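Putative signal recognition particle protein (Chaetomium thermophilum, PDB 5CK4) is the Arf-like GTPase subunit (SR beta) of the signal recognition particle receptor, binds guanine nucleotides and is associated with protein translocation at the endoplasmic reticulum membrane. Local coordinates at residues 167-172 against 183-188; 191-196 against 212-217; 230-235 against 291-296. All blocks are in the same frame, centred on the assembly; numbering follows the deposited sequence.

Interaction 1 of 3, residues 167-172 against 183-188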
loop_
_atom_site.group_PDB
_atom_site.type_symbol
_atom_site.label_atom_id
_atom_site.label_comp_id
_atom_site.label_asym_id
_atom_site.label_seq_id
_atom_site.Cartn_x
_atom_site.Cartn_y
_atom_site.Cartn_z
ATOM N N PHE A 167 -1.694 0.653 1.293
ATOM C CA PHE A 167 -1.649 1.840 0.439
ATOM C C PHE A 167 -2.980 2.583 0.582
ATOM O O PHE A 167 -4.013 2.118 0.077
ATOM C CB PHE A 167 -1.412 1.456 -1.020
ATOM C CG PHE A 167 -1.243 2.645 -1.938
ATOM C CD1 PHE A 167 -2.351 3.273 -2.506
ATOM C CD2 PHE A 167 0.024 3.157 -2.205
ATOM C CE1 PHE A 167 -2.190 4.376 -3.337
ATOM C CE2 PHE A 167 0.188 4.253 -3.043
ATOM C CZ PHE A 167 -0.913 4.860 -3.606
ATOM N N LEU A 168 -2.953 3.725 1.269
ATOM C CA LEU A 168 -4.175 4.474 1.575
ATOM C C LEU A 168 -4.400 5.575 0.547
ATOM O O LEU A 168 -3.474 6.282 0.183
ATOM C CB LEU A 168 -4.074 5.099 2.957
ATOM C CG LEU A 168 -5.317 5.621 3.699
ATOM C CD1 LEU A 168 -6.218 4.470 4.145
ATOM C CD2 LEU A 168 -4.876 6.421 4.906
ATOM N N LEU A 169 -5.644 5.719 0.096
ATOM C CA LEU A 169 -6.023 6.793 -0.816
ATOM C C LEU A 169 -7.366 7.389 -0.390
ATOM O O LEU A 169 -8.146 6.746 0.330
ATOM C CB LEU A 169 -6.082 6.299 -2.278
ATOM C CG LEU A 169 -7.060 5.139 -2.597
ATOM C CD1 LEU A 169 -8.495 5.656 -2.889
ATOM C CD2 LEU A 169 -6.545 4.321 -3.767
ATOM N N ASP A 170 -7.625 8.606 -0.860
ATOM C CA ASP A 170 -8.881 9.305 -0.621
ATOM C C ASP A 170 -9.879 8.898 -1.708
ATOM O O ASP A 170 -9.762 9.334 -2.851
ATOM C CB ASP A 170 -8.608 10.822 -0.649
ATOM C CG ASP A 170 -9.830 11.655 -0.327
ATOM O OD1 ASP A 170 -10.964 11.144 -0.419
ATOM O OD2 ASP A 170 -9.654 12.845 0.009
ATOM N N ALA A 171 -10.856 8.057 -1.361
ATOM C CA ALA A 171 -11.805 7.576 -2.361
ATOM C C ALA A 171 -12.740 8.674 -2.861
ATOM O O ALA A 171 -13.359 8.525 -3.921
ATOM C CB ALA A 171 -12.622 6.364 -1.844
ATOM N N ALA A 172 -12.851 9.764 -2.102
ATOM C CA ALA A 172 -13.683 10.882 -2.529
ATOM C C ALA A 172 -12.954 11.757 -3.553
ATOM O O ALA A 172 -13.554 12.218 -4.523
ATOM C CB ALA A 172 -14.148 11.714 -1.338
ATOM N N SER A 183 -4.697 9.915 -11.534
ATOM C CA SER A 183 -3.431 9.763 -12.253
ATOM C C SER A 183 -2.226 9.796 -11.322
ATOM O O SER A 183 -1.320 8.962 -11.429
ATOM C CB SER A 183 -3.280 10.861 -13.313
ATOM O OG SER A 183 -4.249 10.706 -14.333
ATOM N N GLN A 184 -2.208 10.772 -10.419
ATOM C CA GLN A 184 -1.064 10.939 -9.525
ATOM C C GLN A 184 -0.994 9.829 -8.485
ATOM O O GLN A 184 0.081 9.333 -8.153
ATOM C CB GLN A 184 -1.083 12.327 -8.875
ATOM C CG GLN A 184 -0.834 13.427 -9.887
ATOM C CD GLN A 184 -0.817 14.824 -9.288
ATOM O OE1 GLN A 184 -0.859 14.999 -8.068
ATOM N NE2 GLN A 184 -0.754 15.831 -10.154
ATOM N N THR A 185 -2.151 9.425 -7.982
ATOM C CA THR A 185 -2.218 8.332 -7.024
ATOM C C THR A 185 -1.821 7.003 -7.649
ATOM O O THR A 185 -1.086 6.216 -7.048
ATOM C CB THR A 185 -3.641 8.221 -6.429
ATOM O OG1 THR A 185 -3.966 9.452 -5.777
ATOM C CG2 THR A 185 -3.739 7.085 -5.433
ATOM N N ALA A 186 -2.307 6.747 -8.858
ATOM C CA ALA A 186 -1.970 5.499 -9.553
ATOM C C ALA A 186 -0.483 5.441 -9.895
ATOM O O ALA A 186 0.108 4.377 -9.921
ATOM C CB ALA A 186 -2.790 5.356 -10.816
ATOM N N SER A 187 0.104 6.591 -10.192
ATOM C CA SER A 187 1.533 6.651 -10.476
ATOM C C SER A 187 2.353 6.172 -9.271
ATOM O O SER A 187 3.311 5.418 -9.418
ATOM C CB SER A 187 1.929 8.069 -10.890
ATOM O OG SER A 187 3.301 8.125 -11.195
ATOM N N TYR A 188 1.970 6.616 -8.081
ATOM C CA TYR A 188 2.609 6.171 -6.840
ATOM C C TYR A 188 2.392 4.683 -6.622
ATOM O O TYR A 188 3.339 3.935 -6.339
ATOM C CB TYR A 188 2.047 6.950 -5.654
ATOM C CG TYR A 188 2.847 6.861 -4.369
ATOM C CD1 TYR A 188 4.045 6.152 -4.299
ATOM C CD2 TYR A 188 2.395 7.497 -3.223
ATOM C CE1 TYR A 188 4.766 6.075 -3.109
ATOM C CE2 TYR A 188 3.095 7.424 -2.038
ATOM C CZ TYR A 188 4.286 6.717 -1.987
ATOM O OH TYR A 188 4.985 6.683 -0.794
#
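Phe167 carries CG anti to its own amide nitrogen (chi1 -175°), and Tyr188 has the same kind of first torsion; the one ring therefore reaches out from strand 159-170 while the other drops from helix 180-201 beside it. The two form a T-shaped pair with centroids 5.6 Å apart. Phe167 gives the edge: its CE2 comes in over one face of the tyrosine ring, offset toward the rim, 3.9 Å from Tyr188 CD2. The ring planes stand at 75° to each other. Thr185 meets the neighbouring part of the phenylalanine rim: its methyl CG2 lies in the ring plane 3.8 Å from Phe167 CE1, and its carbonyl O is 3.7 Å from Phe167 CZ. That same methyl also rests on the strand, with Thr185 CG2 4.0 Å from Leu169 CB. The hydroxyl of Thr185 is turned back into the helix, where OG1 is hydrogen-bonded to Tyr181 O, so the polar end of this buried residue is satisfied while the methyl faces the sheet.

This is the helix-on-sheet packing of a P-loop GTPase domain: strand 159-170 lies in the core of the sheet, and the helical segment runs back almost exactly antiparallel to it (178°), the axes 10.2 Å apart. Tyr188 also makes a cation-pi contact with Arg123.

At the strand's end Asp170 closes an Asx turn, its OD1 accepting from Ala172 N at 2.9 Å on the anti side of the carboxylate. OD1 takes a further bond from Ala173 N, and OD2 makes a salt bridge with Lys220, a residue that binds GDP.

Interaction 2 of 3, residues 191-196 against 212-217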
loop_
_atom_site.group_PDB
_atom_site.type_symbol
_atom_site.label_atom_id
_atom_site.label_comp_id
_atom_site.label_asym_id
_atom_site.label_seq_id
_atom_site.Cartn_x
_atom_site.Cartn_y
_atom_site.Cartn_z
ATOM N N ASP A 191 4.580 2.522 -8.804
ATOM C CA ASP A 191 5.948 2.386 -8.306
ATOM C C ASP A 191 6.045 1.439 -7.119
ATOM O O ASP A 191 7.018 0.703 -6.984
ATOM C CB ASP A 191 6.540 3.746 -7.906
ATOM C CG ASP A 191 6.831 4.635 -9.097
ATOM O OD1 ASP A 191 6.992 4.102 -10.212
ATOM O OD2 ASP A 191 6.891 5.869 -8.909
ATOM N N VAL A 192 5.044 1.477 -6.246
ATOM C CA VAL A 192 5.011 0.589 -5.086
ATOM C C VAL A 192 4.967 -0.876 -5.531
ATOM O O VAL A 192 5.801 -1.690 -5.121
ATOM C CB VAL A 192 3.821 0.916 -4.145
ATOM C CG1 VAL A 192 3.509 -0.243 -3.224
ATOM C CG2 VAL A 192 4.126 2.188 -3.321
ATOM N N LEU A 193 3.982 -1.207 -6.361
ATOM C CA LEU A 193 3.849 -2.566 -6.879
ATOM C C LEU A 193 5.040 -3.001 -7.750
ATOM O O LEU A 193 5.480 -4.155 -7.675
ATOM C CB LEU A 193 2.523 -2.706 -7.639
ATOM C CG LEU A 193 1.273 -2.442 -6.789
ATOM C CD1 LEU A 193 0.003 -2.684 -7.601
ATOM C CD2 LEU A 193 1.279 -3.342 -5.558
ATOM N N LEU A 194 5.552 -2.106 -8.593
ATOM C CA LEU A 194 6.696 -2.472 -9.444
ATOM C C LEU A 194 7.928 -2.749 -8.584
ATOM O O LEU A 194 8.729 -3.626 -8.892
ATOM C CB LEU A 194 7.014 -1.371 -10.464
ATOM C CG LEU A 194 8.073 -1.755 -11.505
ATOM C CD1 LEU A 194 7.577 -2.942 -12.369
ATOM C CD2 LEU A 194 8.468 -0.565 -12.384
ATOM N N SER A 195 8.066 -2.007 -7.494
ATOM C CA SER A 195 9.190 -2.229 -6.580
ATOM C C SER A 195 9.107 -3.632 -5.964
ATOM O O SER A 195 10.100 -4.347 -5.901
ATOM C CB SER A 195 9.227 -1.159 -5.487
ATOM O OG SER A 195 9.569 0.101 -6.042
ATOM N N LEU A 196 7.913 -4.027 -5.527
ATOM C CA LEU A 196 7.735 -5.348 -4.923
ATOM C C LEU A 196 7.918 -6.436 -5.973
ATOM O O LEU A 196 8.381 -7.538 -5.673
ATOM C CB LEU A 196 6.341 -5.461 -4.299
ATOM C CG LEU A 196 6.185 -4.631 -3.023
ATOM C CD1 LEU A 196 4.732 -4.583 -2.565
ATOM C CD2 LEU A 196 7.102 -5.161 -1.904
ATOM N N ILE A 212 5.017 -10.051 0.837
ATOM C CA ILE A 212 4.558 -8.799 1.401
ATOM C C ILE A 212 3.262 -8.424 0.688
ATOM O O ILE A 212 3.289 -7.814 -0.374
ATOM C CB ILE A 212 5.613 -7.683 1.256
ATOM C CG1 ILE A 212 6.921 -8.095 1.938
ATOM C CG2 ILE A 212 5.115 -6.373 1.875
ATOM C CD1 ILE A 212 8.052 -7.106 1.720
ATOM N N PRO A 213 2.114 -8.831 1.255
ATOM C CA PRO A 213 0.826 -8.460 0.646
ATOM C C PRO A 213 0.535 -6.959 0.701
ATOM O O PRO A 213 1.108 -6.255 1.526
ATOM C CB PRO A 213 -0.194 -9.210 1.502
ATOM C CG PRO A 213 0.511 -9.488 2.801
ATOM C CD PRO A 213 1.948 -9.701 2.429
ATOM N N VAL A 214 -0.362 -6.483 -0.160
ATOM C CA VAL A 214 -0.645 -5.053 -0.249
ATOM C C VAL A 214 -2.150 -4.847 -0.163
ATOM O O VAL A 214 -2.907 -5.371 -0.988
ATOM C CB VAL A 214 -0.133 -4.440 -1.579
ATOM C CG1 VAL A 214 -0.501 -2.959 -1.678
ATOM C CG2 VAL A 214 1.375 -4.591 -1.691
ATOM N N LEU A 215 -2.573 -4.098 0.848
ATOM C CA LEU A 215 -3.973 -3.747 0.990
ATOM C C LEU A 215 -4.135 -2.354 0.421
ATOM O O LEU A 215 -3.510 -1.409 0.910
ATOM C CB LEU A 215 -4.380 -3.750 2.470
ATOM C CG LEU A 215 -5.817 -3.303 2.743
ATOM C CD1 LEU A 215 -6.818 -4.266 2.108
ATOM C CD2 LEU A 215 -6.056 -3.206 4.248
ATOM N N ILE A 216 -4.950 -2.220 -0.616
ATOM C CA ILE A 216 -5.289 -0.889 -1.099
ATOM C C ILE A 216 -6.531 -0.421 -0.344
ATOM O O ILE A 216 -7.642 -0.895 -0.579
ATOM C CB ILE A 216 -5.496 -0.855 -2.621
ATOM C CG1 ILE A 216 -4.200 -1.271 -3.319
ATOM C CG2 ILE A 216 -5.915 0.565 -3.057
ATOM C CD1 ILE A 216 -4.332 -1.548 -4.798
ATOM N N ALA A 217 -6.312 0.487 0.598
ATOM C CA ALA A 217 -7.363 0.928 1.504
ATOM C C ALA A 217 -8.042 2.182 0.951
ATOM O O ALA A 217 -7.461 3.281 0.942
ATOM C CB ALA A 217 -6.778 1.172 2.894
#
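Leu196 faces Val214 and Ile212 from helix 180-201, and its CB points toward segment 212-217 without reaching it. CG, one bond further, still stands back. With CG anti to the carbonyl carbon (chi1 -72°), the isopropyl fork divides between the two partners. CD1 presses on Val214, 3.5 Å from its CG2 and tighter than an ordinary methyl contact, and the same CD1 lies 4.2 Å from Ile212 O. CD2, the other prong, meets Ile212 CD1 at 4.2 Å.

Val214 CG2 is shared: one turn back along the helix, Leu193 brings its CD2 to within 4.1 Å of that methyl. No hydrogen bond crosses the contact. Ser195, on another side of the helix, turns its hydroxyl back to the chain, OG giving a bond to Asp191 O at 2.8 Å, while Ser195 N reaches that oxygen from the opposite face of its plane.

The patch is buried. Leu193 continues onto Phe281 and Val291, and Leu196 onto Met289. Strand 214-219 runs between strands 159-170 and 291-295, with Trp308 and Trp311 of helix 306-313 packed against Leu215, so this strand lies between helix 180-201 and helix 306-313.

Interaction 3 of 3, residues 230-235 against 291-296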
loop_
_atom_site.group_PDB
_atom_site.type_symbol
_atom_site.label_atom_id
_atom_site.label_comp_id
_atom_site.label_asym_id
_atom_site.label_seq_id
_atom_site.Cartn_x
_atom_site.Cartn_y
_atom_site.Cartn_z
ATOM N N SER A 230 -15.197 -1.380 -5.356
ATOM C CA SER A 230 -15.162 -2.146 -6.604
ATOM C C SER A 230 -14.856 -1.231 -7.798
ATOM O O SER A 230 -14.185 -1.634 -8.752
ATOM C CB SER A 230 -16.484 -2.896 -6.825
ATOM O OG SER A 230 -17.547 -1.981 -7.004
ATOM N N LEU A 231 -15.348 0.003 -7.738
ATOM C CA LEU A 231 -15.033 0.995 -8.766
ATOM C C LEU A 231 -13.611 1.556 -8.609
ATOM O O LEU A 231 -12.943 1.851 -9.604
ATOM C CB LEU A 231 -16.068 2.126 -8.755
ATOM C CG LEU A 231 -17.149 2.012 -9.824
ATOM C CD1 LEU A 231 -18.209 3.089 -9.634
ATOM C CD2 LEU A 231 -16.511 2.110 -11.203
ATOM N N VAL A 232 -13.155 1.711 -7.368
ATOM C CA VAL A 232 -11.765 2.107 -7.116
ATOM C C VAL A 232 -10.842 1.069 -7.767
ATOM O O VAL A 232 -9.866 1.407 -8.463
ATOM C CB VAL A 232 -11.451 2.182 -5.594
ATOM C CG1 VAL A 232 -9.958 2.332 -5.361
ATOM C CG2 VAL A 232 -12.200 3.333 -4.923
ATOM N N LYS A 233 -11.178 -0.200 -7.565
ATOM C CA LYS A 233 -10.407 -1.303 -8.146
ATOM C C LYS A 233 -10.312 -1.218 -9.676
ATOM O O LYS A 233 -9.218 -1.266 -10.220
ATOM C CB LYS A 233 -10.992 -2.660 -7.729
ATOM C CG LYS A 233 -10.217 -3.880 -8.269
ATOM C CD LYS A 233 -10.841 -5.180 -7.769
ATOM C CE LYS A 233 -9.898 -6.369 -7.948
ATOM N NZ LYS A 233 -9.936 -6.934 -9.328
ATOM N N SER A 234 -11.450 -1.093 -10.362
ATOM C CA SER A 234 -11.437 -1.060 -11.823
ATOM C C SER A 234 -10.790 0.218 -12.382
ATOM O O SER A 234 -10.074 0.167 -13.381
ATOM C CB SER A 234 -12.846 -1.262 -12.401
ATOM O OG SER A 234 -13.699 -0.188 -12.062
ATOM N N ARG A 235 -11.014 1.352 -11.735
ATOM C CA ARG A 235 -10.396 2.600 -12.199
ATOM C C ARG A 235 -8.876 2.587 -12.037
ATOM O O ARG A 235 -8.143 3.064 -12.911
ATOM C CB ARG A 235 -10.991 3.802 -11.479
ATOM C CG ARG A 235 -12.398 4.097 -11.958
ATOM C CD ARG A 235 -12.883 5.441 -11.493
ATOM N NE ARG A 235 -14.325 5.533 -11.652
ATOM C CZ ARG A 235 -15.057 6.568 -11.250
ATOM N NH1 ARG A 235 -14.475 7.605 -10.665
ATOM N NH2 ARG A 235 -16.369 6.560 -11.437
ATOM N N VAL A 291 -2.815 -8.627 -3.747
ATOM C CA VAL A 291 -3.167 -7.210 -3.772
ATOM C C VAL A 291 -4.682 -7.113 -3.750
ATOM O O VAL A 291 -5.339 -7.678 -4.628
ATOM C CB VAL A 291 -2.594 -6.479 -5.019
ATOM C CG1 VAL A 291 -2.933 -4.990 -4.959
ATOM C CG2 VAL A 291 -1.072 -6.653 -5.092
ATOM N N GLU A 292 -5.242 -6.457 -2.728
ATOM C CA GLU A 292 -6.712 -6.383 -2.595
ATOM C C GLU A 292 -7.179 -4.951 -2.310
ATOM O O GLU A 292 -6.542 -4.213 -1.555
ATOM C CB GLU A 292 -7.214 -7.332 -1.486
ATOM C CG GLU A 292 -8.748 -7.420 -1.373
ATOM C CD GLU A 292 -9.235 -8.511 -0.426
ATOM O OE1 GLU A 292 -8.505 -9.510 -0.216
ATOM O OE2 GLU A 292 -10.358 -8.366 0.114
ATOM N N VAL A 293 -8.306 -4.565 -2.897
ATOM C CA VAL A 293 -8.853 -3.232 -2.679
ATOM C C VAL A 293 -10.001 -3.367 -1.683
ATOM O O VAL A 293 -10.864 -4.241 -1.832
ATOM C CB VAL A 293 -9.351 -2.617 -3.995
ATOM C CG1 VAL A 293 -9.965 -1.232 -3.764
ATOM C CG2 VAL A 293 -8.210 -2.543 -5.004
ATOM N N MET A 294 -10.014 -2.532 -0.655
ATOM C CA MET A 294 -11.045 -2.658 0.390
ATOM C C MET A 294 -11.456 -1.271 0.855
ATOM O O MET A 294 -10.600 -0.436 1.145
ATOM C CB MET A 294 -10.520 -3.477 1.572
ATOM C CG MET A 294 -11.556 -3.705 2.701
ATOM S SD MET A 294 -10.948 -4.823 3.980
ATOM C CE MET A 294 -10.332 -6.179 2.972
ATOM N N GLY A 295 -12.758 -1.012 0.906
ATOM C CA GLY A 295 -13.231 0.272 1.393
ATOM C C GLY A 295 -13.241 0.378 2.901
ATOM O O GLY A 295 -13.310 -0.624 3.624
ATOM N N GLY A 296 -13.163 1.609 3.390
ATOM C CA GLY A 296 -13.289 1.866 4.814
ATOM C C GLY A 296 -13.285 3.352 5.106
ATOM O O GLY A 296 -13.275 4.170 4.182
#
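Val293 meets Val232 and Lys233 where helix 229-249 lies against strand 291-295. Strand 214-219, this helix and strand 291-295 follow one another in the chain, and the two strands are parallel neighbours in the sheet, so the unit is a beta-alpha-beta crossover of the P-loop GTPase fold. Lys233 CA and Val293 CA, the closest backbone pair, are 6.0 Å apart, so helix and strand come close here.

The contact is apolar, with no hydrogen bond across it, and both methyls of Val293 take part. CG1 goes to the valine, 3.9 Å from Val232 CG1. CG2 goes to the base of the lysine, 3.9 Å from Lys233 CB, with Lys233 CG next in line at 4.1 Å. The strand valine thus fits against two consecutive helix residues. Val232 carries the packing on to Leu174, Val227 and Ala218, while Val293 also touches Ile216 and Phe281.

Charged contacts begin where the lysine leaves the strand. Its chain runs out extended through the first three torsions and then bends at the last (chi4 -82°), and NZ ends in salt bridges with Glu237 and Glu282. Only the aliphatic root of Lys233 therefore serves this contact; its ammonium lies away from the valine, paired with two carboxylates.

Backbone hydrogen bonds run along the helix and, for the strand, across to strand 214-219. On the helix, Arg235 N bonds to Leu231 O at 2.9 Å. On the strand, Glu292 and Met294 pair with strand 214-219. Among side chains, Glu292 OE1 is hydrogen-bonded to Trp311 NE1 of helix 306-313. Between helix and strand the main chain is approached by a methyl instead: Val293 CG1 lies 4.1 Å from Lys233 N.

How the interactions relate
All three contacts lay a helix on one sheet, whose strands 159-170, 214-219 and 291-295 run side by side. Interactions 1 and 2 use successive parts of helix 180-201 and are joined through the strands by Phe167 N and Leu215 O, 2.8 Å apart. Interactions 2 and 3 are linked likewise, Ile216 N lying 2.7 Å from Glu292 O. Leu169 CD2 of interaction 1 approaches Val232 CG1 of interaction 3 at 4.3 Å. Interaction 1 is nearer the nucleotide, the Leu169 side chain being about 9 Å from the bound GDP, against about 13 Å for Val232; interaction 2 lies away from the nucleotide site.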